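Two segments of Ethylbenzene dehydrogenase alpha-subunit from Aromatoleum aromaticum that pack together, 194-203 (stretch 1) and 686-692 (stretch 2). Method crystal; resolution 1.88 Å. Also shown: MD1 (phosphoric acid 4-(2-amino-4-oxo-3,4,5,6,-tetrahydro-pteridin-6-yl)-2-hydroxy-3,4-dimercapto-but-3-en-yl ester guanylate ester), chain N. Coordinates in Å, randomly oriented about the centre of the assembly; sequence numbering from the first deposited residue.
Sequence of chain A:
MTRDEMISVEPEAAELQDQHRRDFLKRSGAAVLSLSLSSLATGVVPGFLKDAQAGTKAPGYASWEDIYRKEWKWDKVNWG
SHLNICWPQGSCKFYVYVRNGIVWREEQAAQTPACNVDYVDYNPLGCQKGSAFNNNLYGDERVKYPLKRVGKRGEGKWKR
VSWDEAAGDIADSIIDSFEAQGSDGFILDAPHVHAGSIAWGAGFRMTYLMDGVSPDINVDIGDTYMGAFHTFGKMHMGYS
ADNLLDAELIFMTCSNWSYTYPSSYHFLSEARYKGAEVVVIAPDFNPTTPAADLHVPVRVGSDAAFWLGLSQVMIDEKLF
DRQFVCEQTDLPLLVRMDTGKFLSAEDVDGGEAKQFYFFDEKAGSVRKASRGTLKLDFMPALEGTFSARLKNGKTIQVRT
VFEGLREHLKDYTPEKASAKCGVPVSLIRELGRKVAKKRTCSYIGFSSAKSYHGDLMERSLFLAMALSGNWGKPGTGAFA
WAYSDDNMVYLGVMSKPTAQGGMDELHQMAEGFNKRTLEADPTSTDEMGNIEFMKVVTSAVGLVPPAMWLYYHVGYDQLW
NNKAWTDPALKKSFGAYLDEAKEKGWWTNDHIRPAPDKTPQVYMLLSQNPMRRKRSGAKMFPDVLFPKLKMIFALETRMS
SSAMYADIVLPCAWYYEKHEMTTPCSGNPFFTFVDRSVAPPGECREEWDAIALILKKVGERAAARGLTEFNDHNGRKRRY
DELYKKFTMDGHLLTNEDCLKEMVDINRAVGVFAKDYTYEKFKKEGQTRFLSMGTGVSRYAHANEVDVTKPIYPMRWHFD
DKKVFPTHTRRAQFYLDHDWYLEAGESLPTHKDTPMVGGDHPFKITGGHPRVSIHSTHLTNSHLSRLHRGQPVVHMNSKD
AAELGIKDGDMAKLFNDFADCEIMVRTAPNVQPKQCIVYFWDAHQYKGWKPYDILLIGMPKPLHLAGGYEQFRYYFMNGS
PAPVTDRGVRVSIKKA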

ATOM      1  N   HIS A 194     -12.659  -8.567  -4.644  1.00 23.80           N
ATOM      2  CA  HIS A 194     -12.486  -7.188  -4.194  1.00 23.62           C
ATOM      3  C   HIS A 194     -13.814  -6.487  -4.000  1.00 24.00           C
ATOM      4  O   HIS A 194     -13.908  -5.567  -3.205  1.00 24.84           O
ATOM      5  N   ALA A 195     -14.797  -6.852  -4.820  1.00 23.31           N
ATOM      6  CA  ALA A 195     -16.119  -6.221  -4.826  1.00 23.78           C
ATOM      7  C   ALA A 195     -16.907  -6.715  -3.635  1.00 23.57           C
ATOM      8  O   ALA A 195     -17.986  -6.210  -3.367  1.00 24.08           O
ATOM      9  N   GLY A 196     -16.384  -7.750  -2.976  1.00 23.81           N
ATOM     10  CA  GLY A 196     -17.039  -8.352  -1.829  1.00 24.08           C
ATOM     11  C   GLY A 196     -17.328  -9.827  -2.051  1.00 23.18           C
ATOM     12  O   GLY A 196     -17.526 -10.263  -3.167  1.00 23.88           O
ATOM     13  N   SER A 197     -17.313 -10.566  -0.954  1.00 23.36           N
ATOM     14  CA  SER A 197     -17.673 -11.984  -0.926  1.00 22.99           C
ATOM     15  C   SER A 197     -19.036 -12.207  -1.537  1.00 22.31           C
ATOM     16  O   SER A 197     -19.243 -13.218  -2.211  1.00 21.77           O
ATOM     17  N   ILE A 198     -19.951 -11.257  -1.341  1.00 21.90           N
ATOM     18  CA  ILE A 198     -21.299 -11.388  -1.834  1.00 21.70           C
ATOM     19  C   ILE A 198     -21.294 -11.144  -3.339  1.00 21.92           C
ATOM     20  O   ILE A 198     -21.913 -11.865  -4.073  1.00 22.68           O
ATOM     21  N   ALA A 199     -20.532 -10.157  -3.789  1.00 21.64           N
ATOM     22  CA  ALA A 199     -20.344  -9.947  -5.236  1.00 22.53           C
ATOM     23  C   ALA A 199     -19.678 -11.152  -5.907  1.00 22.83           C
ATOM     24  O   ALA A 199     -20.052 -11.538  -6.988  1.00 22.68           O
ATOM     25  N   TRP A 200     -18.690 -11.759  -5.249  1.00 23.83           N
ATOM     26  CA  TRP A 200     -18.044 -12.979  -5.781  1.00 23.54           C
ATOM     27  C   TRP A 200     -19.076 -14.122  -5.860  1.00 23.98           C
ATOM     28  O   TRP A 200     -19.262 -14.781  -6.922  1.00 22.69           O
ATOM     29  N   GLY A 201     -19.743 -14.358  -4.736  1.00 23.90           N
ATOM     30  CA  GLY A 201     -20.899 -15.245  -4.706  1.00 24.21           C
ATOM     31  C   GLY A 201     -21.887 -14.999  -5.814  1.00 23.76           C
ATOM     32  O   GLY A 201     -22.278 -15.918  -6.514  1.00 23.92           O
ATOM     33  N   ALA A 202     -22.297 -13.750  -5.999  1.00 24.24           N
ATOM     34  CA  ALA A 202     -23.241 -13.412  -7.084  1.00 23.26           C
ATOM     35  C   ALA A 202     -22.737 -13.858  -8.467  1.00 23.10           C
ATOM     36  O   ALA A 202     -23.439 -14.548  -9.207  1.00 22.02           O
ATOM     37  N   GLY A 203     -21.501 -13.487  -8.796  1.00 23.32           N
ATOM     38  CA  GLY A 203     -20.931 -13.749 -10.125  1.00 23.62           C
ATOM     39  C   GLY A 203     -20.793 -15.240 -10.358  1.00 24.36           C
ATOM     40  O   GLY A 203     -21.129 -15.760 -11.421  1.00 23.41           O
ATOM     41  N   GLU A 686     -25.581  -2.576  -5.611  1.00 22.73           N
ATOM     42  CA  GLU A 686     -24.828  -3.710  -5.098  1.00 22.64           C
ATOM     43  C   GLU A 686     -24.729  -4.717  -6.214  1.00 22.12           C
ATOM     44  O   GLU A 686     -25.645  -4.852  -7.021  1.00 22.16           O
ATOM     45  N   GLU A 687     -23.646  -5.470  -6.237  1.00 22.92           N
ATOM     46  CA  GLU A 687     -23.393  -6.372  -7.369  1.00 22.00           C
ATOM     47  C   GLU A 687     -24.414  -7.499  -7.428  1.00 21.73           C
ATOM     48  O   GLU A 687     -24.870  -7.894  -8.525  1.00 23.33           O
ATOM     49  N   TRP A 688     -24.804  -8.023  -6.275  1.00 21.78           N
ATOM     50  CA  TRP A 688     -25.860  -9.061  -6.229  1.00 21.27           C
ATOM     51  C   TRP A 688     -27.138  -8.579  -6.913  1.00 21.18           C
ATOM     52  O   TRP A 688     -27.739  -9.301  -7.722  1.00 21.00           O
ATOM     53  N   ASP A 689     -27.548  -7.355  -6.576  1.00 21.64           N
ATOM     54  CA  ASP A 689     -28.742  -6.723  -7.142  1.00 22.27           C
ATOM     55  C   ASP A 689     -28.589  -6.489  -8.657  1.00 21.77           C
ATOM     56  O   ASP A 689     -29.470  -6.859  -9.443  1.00 22.17           O
ATOM     57  N   ALA A 690     -27.433  -5.948  -9.054  1.00 22.08           N
ATOM     58  CA  ALA A 690     -27.061  -5.772 -10.481  1.00 21.55           C
ATOM     59  C   ALA A 690     -27.169  -7.060 -11.262  1.00 22.18           C
ATOM     60  O   ALA A 690     -27.807  -7.083 -12.332  1.00 21.60           O
ATOM     61  N   ILE A 691     -26.594  -8.130 -10.710  1.00 22.41           N
ATOM     62  CA  ILE A 691     -26.629  -9.445 -11.346  1.00 22.08           C
ATOM     63  C   ILE A 691     -28.010 -10.029 -11.318  1.00 21.76           C
ATOM     64  O   ILE A 691     -28.483 -10.657 -12.296  1.00 22.11           O
ATOM     65  N   ALA A 692     -28.719  -9.807 -10.219  1.00 21.32           N
ATOM     66  CA  ALA A 692     -30.095 -10.247 -10.157  1.00 20.72           C
ATOM     67  C   ALA A 692     -30.896  -9.614 -11.307  1.00 21.14           C
ATOM     68  O   ALA A 692     -31.677 -10.295 -11.996  1.00 18.90           O
TER

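The two stretches meet through a small, largely apolar contact between two helix N-terminal segments running nearly parallel, with no hydrogen bond between them and with the cofactor MD1 held by one residue from each. The axes of helices 197-203 and 687-692 are inclined by 20° and approach to 8.7 Å, and 349 Å² of surface is buried in total. Stretch 1 offers mainly alanine and glycine at the contact, and the backbones come close: the CA atoms of Ala202 and Trp688 lie 5.1 Å apart, those of Ala199 and Glu687 5.2 Å.

Ala202 forms the centre of the contact. Its CA-to-CB bond points toward stretch 2, and Ala202 CB sits 3.5 Å from both Trp688 CE3 and Ile691 CD1, so that one methyl group fits between two large side chains. Ile691 (chi1 m, chi2 t) also points toward the partner helix; its CD1 reaches the backbone of Gly203, 3.7 Å from Gly203 N. Trp688 leaves its helix sideways, but the end of its side chain comes nearer to stretch 1, with chi1 t and chi2 at -84°. There the ring edge meets the carbonyl of Ile198, with Trp688 CE3 3.8 Å from Ile198 O, while that same oxygen accepts the helical hydrogen bond from Ala202 N (2.7 Å). Ile198, sideways with chi1 m and chi2 t, adds an apolar contact between its CG2 and Trp688 CE3 at 4.0 Å. The indole NE1 of Trp688 is hydrogen-bonded elsewhere in the structure.

One turn before Ala202, Ala199 CB packs against Glu687 CB at 3.5 Å, the methyl meeting the aliphatic base of the acidic side chain. Glu687 points toward stretch 1 and bends at chi2 (chi1 m, chi2 p), which carries its carboxylate alongside Ala195: Glu687 OE2 is 3.8 Å from Ala195 CB, and Glu687 OE1 is 3.7 Å from Ala195 O. The carboxylate finds its partners outside the helix pair. Glu687 OE2 accepts hydrogen bonds from MD1 N1 (2.7 Å) and MD1 N2 (3.0 Å), neighbouring donors on the guanine, and OE1 is satisfied elsewhere in the structure.

MD1 also touches the start of stretch 1, where Ala195 CA comes within 3.3 Å of MD1 C6. His194, too far from stretch 2 to touch it, turns its ring (chi1 m) to the cofactor's phosphate, and its NE2 donates a 2.8 Å hydrogen bond to MD1 O1B, which lies near the plane of the imidazole. Trp200 and Asp689 point away from the contact.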

ATOM      1  CB  HIS A 194     -11.715  -6.353  -5.188  1.00 23.29           C
ATOM      2  CG  HIS A 194     -10.492  -7.012  -5.710  1.00 22.84           C
ATOM      3  ND1 HIS A 194      -9.466  -7.429  -4.891  1.00 21.48           N
ATOM      4  CD2 HIS A 194     -10.128  -7.323  -6.972  1.00 24.00           C
ATOM      5  CE1 HIS A 194      -8.522  -7.981  -5.635  1.00 25.53           C
ATOM      6  NE2 HIS A 194      -8.889  -7.912  -6.906  1.00 23.26           N
ATOM      7  CB  ALA A 195     -16.866  -6.576  -6.118  1.00 22.74           C
ATOM      8  CB  SER A 197     -17.618 -12.520   0.526  1.00 24.24           C
ATOM      9  OG  SER A 197     -18.531 -11.852   1.347  1.00 24.43           O
ATOM     10  CB  ILE A 198     -22.262 -10.409  -1.124  1.00 21.62           C
ATOM     11  CG1 ILE A 198     -22.335 -10.666   0.398  1.00 21.62           C
ATOM     12  CG2 ILE A 198     -23.676 -10.471  -1.733  1.00 19.65           C
ATOM     13  CD1 ILE A 198     -22.970  -9.526   1.197  1.00 22.19           C
ATOM     14  CB  ALA A 199     -19.496  -8.702  -5.443  1.00 20.73           C
ATOM     15  CB  TRP A 200     -16.802 -13.390  -4.947  1.00 25.07           C
ATOM     16  CG  TRP A 200     -16.054 -14.446  -5.686  1.00 25.16           C
ATOM     17  CD1 TRP A 200     -15.040 -14.268  -6.577  1.00 27.20           C
ATOM     18  CD2 TRP A 200     -16.375 -15.838  -5.724  1.00 23.67           C
ATOM     19  NE1 TRP A 200     -14.655 -15.472  -7.104  1.00 25.99           N
ATOM     20  CE2 TRP A 200     -15.457 -16.451  -6.597  1.00 25.01           C
ATOM     21  CE3 TRP A 200     -17.276 -16.635  -5.023  1.00 27.27           C
ATOM     22  CZ2 TRP A 200     -15.451 -17.819  -6.840  1.00 26.74           C
ATOM     23  CZ3 TRP A 200     -17.306 -18.033  -5.319  1.00 27.75           C
ATOM     24  CH2 TRP A 200     -16.380 -18.582  -6.205  1.00 26.05           C
ATOM     25  CB  ALA A 202     -23.483 -11.921  -7.072  1.00 22.70           C
ATOM     26  CB  GLU A 686     -25.514  -4.354  -3.892  1.00 23.59           C
ATOM     27  CG  GLU A 686     -25.774  -3.367  -2.775  1.00 23.83           C
ATOM     28  CD  GLU A 686     -26.622  -3.844  -1.644  1.00 22.06           C
ATOM     29  OE1 GLU A 686     -27.555  -4.697  -1.830  1.00 23.99           O
ATOM     30  OE2 GLU A 686     -26.386  -3.255  -0.539  1.00 25.82           O
ATOM     31  CB  GLU A 687     -21.973  -6.961  -7.276  1.00 22.85           C
ATOM     32  CG  GLU A 687     -20.804  -5.964  -7.528  1.00 22.57           C
ATOM     33  CD  GLU A 687     -20.505  -5.102  -6.351  1.00 22.76           C
ATOM     34  OE1 GLU A 687     -21.043  -5.382  -5.264  1.00 22.62           O
ATOM     35  OE2 GLU A 687     -19.713  -4.151  -6.482  1.00 22.72           O
ATOM     36  CB  TRP A 688     -26.160  -9.467  -4.773  1.00 22.09           C
ATOM     37  CG  TRP A 688     -27.130 -10.567  -4.666  1.00 22.10           C
ATOM     38  CD1 TRP A 688     -28.505 -10.475  -4.679  1.00 21.68           C
ATOM     39  CD2 TRP A 688     -26.824 -11.947  -4.493  1.00 22.07           C
ATOM     40  NE1 TRP A 688     -29.050 -11.728  -4.585  1.00 22.65           N
ATOM     41  CE2 TRP A 688     -28.040 -12.643  -4.432  1.00 21.57           C
ATOM     42  CE3 TRP A 688     -25.631 -12.666  -4.373  1.00 21.97           C
ATOM     43  CZ2 TRP A 688     -28.101 -14.034  -4.318  1.00 21.73           C
ATOM     44  CZ3 TRP A 688     -25.704 -14.043  -4.207  1.00 22.13           C
ATOM     45  CH2 TRP A 688     -26.923 -14.705  -4.191  1.00 22.62           C
ATOM     46  CB  ASP A 689     -28.997  -5.399  -6.430  1.00 22.75           C
ATOM     47  CG  ASP A 689     -30.131  -4.640  -7.042  1.00 23.50           C
ATOM     48  OD1 ASP A 689     -31.189  -5.257  -7.286  1.00 23.59           O
ATOM     49  OD2 ASP A 689     -29.941  -3.435  -7.267  1.00 25.30           O
ATOM     50  CB  ALA A 690     -25.628  -5.217 -10.598  1.00 21.70           C
ATOM     51  CB  ILE A 691     -25.614 -10.405 -10.703  1.00 22.39           C
ATOM     52  CG1 ILE A 691     -24.203  -9.956 -11.092  1.00 22.37           C
ATOM     53  CG2 ILE A 691     -25.888 -11.885 -11.153  1.00 22.07           C
ATOM     54  CD1 ILE A 691     -23.070 -10.413 -10.182  1.00 22.03           C
ATOM     55  CB  ALA A 692     -30.708  -9.899  -8.761  1.00 19.77           C
TER
HETATM   56  PB  MD1 N1987      -7.312  -7.748 -10.431  1.00 16.59           P
HETATM   57  O3B MD1 N1987      -7.108  -6.305  -9.817  1.00 15.03           O
HETATM   58  O1B MD1 N1987      -8.222  -8.485  -9.516  1.00 15.52           O
HETATM   59  O2B MD1 N1987      -7.501  -7.726 -11.899  1.00 15.68           O
HETATM   60  O3A MD1 N1987      -5.865  -8.367 -10.232  1.00 16.15           O
HETATM   61  C10 MD1 N1987      -5.477  -9.087  -9.042  1.00 17.02           C
HETATM   62  C11 MD1 N1987      -3.986  -9.322  -9.225  1.00 17.07           C
HETATM   63  O11 MD1 N1987      -3.387  -8.026  -8.885  1.00 18.30           O
HETATM   64  C12 MD1 N1987      -3.493 -10.348  -8.240  1.00 17.74           C
HETATM   65  S12 MD1 N1987      -4.408 -10.794  -6.865  1.00 18.07           S
HETATM   66  C13 MD1 N1987      -2.252 -10.918  -8.369  1.00 16.61           C
HETATM   67  S13 MD1 N1987      -1.648 -12.030  -7.253  1.00 15.35           S
HETATM   68  C14 MD1 N1987      -1.355 -10.627  -9.511  1.00 17.48           C
HETATM   69  N15 MD1 N1987      -0.080 -10.052  -9.247  1.00 15.70           N
HETATM   70  C16 MD1 N1987       0.742  -9.641 -10.264  1.00 15.37           C
HETATM   71  C15 MD1 N1987       2.009  -9.208  -9.921  1.00 17.69           C
HETATM   72  O14 MD1 N1987       2.402  -9.200  -8.723  1.00 14.42           O
HETATM   73  N17 MD1 N1987       2.749  -8.736 -10.956  1.00 16.59           N
HETATM   74  C17 MD1 N1987       2.283  -8.765 -12.271  1.00 16.80           C
HETATM   75  N16 MD1 N1987       3.105  -8.303 -13.204  1.00 15.57           N
HETATM   76  N18 MD1 N1987       1.063  -9.238 -12.571  1.00 14.92           N
HETATM   77  C20 MD1 N1987       0.304  -9.676 -11.589  1.00 16.65           C
HETATM   78  N8  MD1 N1987      -0.911 -10.204 -11.891  1.00 14.77           N
HETATM   79  C7  MD1 N1987      -1.879 -10.650 -10.926  1.00 16.37           C
HETATM   80  PA  MD1 N1987      -7.561  -4.834 -10.289  1.00 15.83           P
HETATM   81  O1A MD1 N1987      -7.582  -4.020  -9.036  1.00 15.08           O
HETATM   82  O2A MD1 N1987      -6.640  -4.399 -11.363  1.00 17.48           O
HETATM   83  O5' MD1 N1987      -9.017  -4.978 -10.882  1.00 17.74           O
HETATM   84  C5' MD1 N1987     -10.058  -5.229  -9.946  1.00 16.74           C
HETATM   85  C4' MD1 N1987     -11.164  -4.281 -10.170  1.00 14.91           C
HETATM   86  O4' MD1 N1987     -12.042  -4.528  -9.079  1.00 17.51           O
HETATM   87  C1' MD1 N1987     -12.688  -3.274  -8.854  1.00 16.62           C
HETATM   88  N9  MD1 N1987     -13.332  -3.151  -7.540  1.00 17.49           N
HETATM   89  C4  MD1 N1987     -14.644  -3.220  -7.367  1.00 17.93           C
HETATM   90  N3  MD1 N1987     -15.624  -3.432  -8.277  1.00 16.65           N
HETATM   91  C2  MD1 N1987     -16.899  -3.481  -7.888  1.00 16.66           C
HETATM   92  N2  MD1 N1987     -17.889  -3.708  -8.792  1.00 16.03           N
HETATM   93  N1  MD1 N1987     -17.184  -3.227  -6.561  1.00 18.55           N
HETATM   94  C6  MD1 N1987     -16.240  -3.004  -5.588  1.00 15.70           C
HETATM   95  O6  MD1 N1987     -16.599  -2.859  -4.420  1.00 16.51           O
HETATM   96  C5  MD1 N1987     -14.899  -3.008  -6.002  1.00 17.73           C
HETATM   97  N7  MD1 N1987     -13.732  -2.811  -5.399  1.00 15.71           N
HETATM   98  C8  MD1 N1987     -12.790  -2.911  -6.342  1.00 16.68           C
HETATM   99  C2' MD1 N1987     -11.572  -2.240  -8.971  1.00 17.27           C
HETATM  100  O2' MD1 N1987     -12.044  -0.913  -9.311  1.00 18.21           O
HETATM  101  C3' MD1 N1987     -10.633  -2.850 -10.023  1.00 16.04           C
HETATM  102  O3' MD1 N1987     -10.719  -2.160 -11.297  1.00 15.84           O